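Local coordinates for protein glutathione S-transferase (Acinetobacter baumannii, PDB 4MP4) that probably transfers glutathione onto electrophilic substrates, as expected of a dimeric member of the glutathione S-transferase family, at residues A[22-27]-A[75-80]. Numbering follows the deposited sequence.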
loop_
_atom_site.group_PDB
_atom_site.type_symbol
_atom_site.label_atom_id
_atom_site.label_comp_id
_atom_site.label_asym_id
_atom_site.label_seq_id
_atom_site.Cartn_x
_atom_site.Cartn_y
_atom_site.Cartn_z
ATOM N N PHE A 22 0.315 15.070 2.855
ATOM C CA PHE A 22 0.114 15.430 4.251
ATOM C C PHE A 22 0.914 14.503 5.181
ATOM O O PHE A 22 1.655 14.954 6.055
ATOM C CB PHE A 22 -1.379 15.400 4.578
ATOM C CG PHE A 22 -1.694 15.274 6.044
ATOM C CD1 PHE A 22 -1.592 16.370 6.886
ATOM C CD2 PHE A 22 -2.115 14.065 6.576
ATOM C CE1 PHE A 22 -1.907 16.264 8.237
ATOM C CE2 PHE A 22 -2.419 13.949 7.928
ATOM C CZ PHE A 22 -2.322 15.053 8.760
ATOM N N THR A 23 0.794 13.209 4.943
ATOM C CA THR A 23 1.401 12.185 5.787
ATOM C C THR A 23 2.943 12.217 5.811
ATOM O O THR A 23 3.570 12.039 6.867
ATOM C CB THR A 23 0.904 10.814 5.329
ATOM O OG1 THR A 23 -0.524 10.774 5.471
ATOM C CG2 THR A 23 1.535 9.707 6.132
ATOM N N VAL A 24 3.549 12.460 4.653
ATOM C CA VAL A 24 5.005 12.600 4.567
ATOM C C VAL A 24 5.518 13.900 5.203
ATOM O O VAL A 24 6.549 13.904 5.885
ATOM C CB VAL A 24 5.499 12.494 3.115
ATOM C CG1 VAL A 24 7.006 12.721 3.038
ATOM C CG2 VAL A 24 5.116 11.137 2.533
ATOM N N PHE A 25 4.801 14.996 4.976
ATOM C CA PHE A 25 5.112 16.276 5.613
ATOM C C PHE A 25 5.138 16.102 7.121
ATOM O O PHE A 25 6.069 16.593 7.797
ATOM C CB PHE A 25 4.059 17.317 5.230
ATOM C CG PHE A 25 4.171 18.630 5.973
ATOM C CD1 PHE A 25 3.532 18.818 7.193
ATOM C CD2 PHE A 25 4.855 19.698 5.416
ATOM C CE1 PHE A 25 3.622 20.031 7.869
ATOM C CE2 PHE A 25 4.942 20.912 6.082
ATOM C CZ PHE A 25 4.313 21.080 7.308
ATOM N N VAL A 26 4.122 15.401 7.641
ATOM C CA VAL A 26 4.032 15.157 9.081
ATOM C C VAL A 26 5.231 14.331 9.553
ATOM O O VAL A 26 5.879 14.669 10.551
ATOM C CB VAL A 26 2.690 14.496 9.512
ATOM C CG1 VAL A 26 2.749 14.042 10.979
ATOM C CG2 VAL A 26 1.507 15.449 9.275
ATOM N N GLY A 27 5.546 13.275 8.802
ATOM C CA GLY A 27 6.692 12.437 9.101
ATOM C C GLY A 27 8.012 13.183 9.162
ATOM O O GLY A 27 8.803 12.977 10.072
ATOM N N SER A 75 4.005 5.296 1.745
ATOM C CA SER A 75 4.503 4.230 2.621
ATOM C C SER A 75 5.964 3.919 2.328
ATOM O O SER A 75 6.751 3.667 3.248
ATOM C CB SER A 75 3.669 2.968 2.505
ATOM O OG SER A 75 3.549 2.600 1.147
ATOM N N ALA A 76 6.315 3.939 1.045
ATOM C CA ALA A 76 7.687 3.730 0.615
ATOM C C ALA A 76 8.555 4.854 1.149
ATOM O O ALA A 76 9.628 4.607 1.700
ATOM C CB ALA A 76 7.767 3.684 -0.902
ATOM N N ILE A 77 8.092 6.093 0.977
ATOM C CA ILE A 77 8.858 7.254 1.410
ATOM C C ILE A 77 9.105 7.217 2.915
ATOM O O ILE A 77 10.237 7.425 3.364
ATOM C CB ILE A 77 8.186 8.587 0.990
ATOM C CG1 ILE A 77 8.316 8.789 -0.526
ATOM C CG2 ILE A 77 8.817 9.766 1.714
ATOM C CD1 ILE A 77 7.430 9.876 -1.087
ATOM N N LEU A 78 8.059 6.917 3.685
ATOM C CA LEU A 78 8.188 6.825 5.140
ATOM C C LEU A 78 9.208 5.761 5.564
ATOM O O LEU A 78 10.114 6.032 6.366
ATOM C CB LEU A 78 6.824 6.563 5.805
ATOM C CG LEU A 78 5.850 7.739 5.791
ATOM C CD1 LEU A 78 4.429 7.296 6.066
ATOM C CD2 LEU A 78 6.295 8.783 6.800
ATOM N N GLU A 79 9.057 4.562 5.005
ATOM C CA GLU A 79 9.957 3.450 5.277
ATOM C C GLU A 79 11.412 3.864 5.023
ATOM O O GLU A 79 12.328 3.542 5.792
ATOM C CB GLU A 79 9.567 2.253 4.407
ATOM C CG GLU A 79 9.505 0.932 5.149
ATOM C CD GLU A 79 8.239 0.767 5.960
ATOM O OE1 GLU A 79 7.239 0.285 5.392
ATOM O OE2 GLU A 79 8.239 1.097 7.165
ATOM N N TYR A 80 11.602 4.621 3.950
ATOM C CA TYR A 80 12.912 5.106 3.549
ATOM C C TYR A 80 13.477 6.099 4.564
ATOM O O TYR A 80 14.675 6.113 4.846
ATOM C CB TYR A 80 12.780 5.737 2.167
ATOM C CG TYR A 80 13.984 6.451 1.683
ATOM C CD1 TYR A 80 15.146 5.759 1.391
ATOM C CD2 TYR A 80 13.967 7.817 1.499
ATOM C CE1 TYR A 80 16.263 6.406 0.943
ATOM C CE2 TYR A 80 15.088 8.480 1.047
ATOM C CZ TYR A 80 16.232 7.770 0.771
ATOM O OH TYR A 80 17.356 8.422 0.318
#
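I77 and L78 carry the 75-80 side of this contact, meeting T23, V24 and G27 in the thioredoxin-like N-terminal domain of the glutathione transferase fold. Helices 19-30 and 74-84 run almost parallel there: the axes of the two short segments differ by 10° in direction and approach to 9.9 Å, as expected for two helices that pack side by side against one sheet. The atoms that meet are methyl groups, apart from the CA of G27, and no hydrogen bond crosses between the segments, so the joint is apolar; it is buried and hides 200 Å² in total.

Following 75-80 in sequence order, the opening turn faces the dimer interface, where A106 and R102, both of the second subunit, lie against S75 and A76 respectively. I77 is the first residue to reach across. Its CG2 methyl lies anti to the backbone N and meets the valine fork of V24, 3.7 Å from V24 CG1 and 4.0 Å from V24 CG2; the two side chains cross at about a right angle, and a single methyl thus touches both branches.

One residue on, L78 sets the register, its CA being 6.6 Å from V24 CA. Its first side-chain bond leaves along the flank of the interface, with CG anti to its own carbonyl carbon (chi1 -71°), and the branched end bends over to give its two methyls separate targets. CD1 rests 3.8 Å from T23 CG2, while T23 OG1 hydrogen-bonds to the carbonyl O of P19 one turn earlier. CD2 sits against the bare backbone of G27, 4.3 Å from G27 CA. Beyond L78, E79 is turned to a salt bridge with R102 of its own chain, and Y80 OH is hydrogen-bonded to H66 ND1.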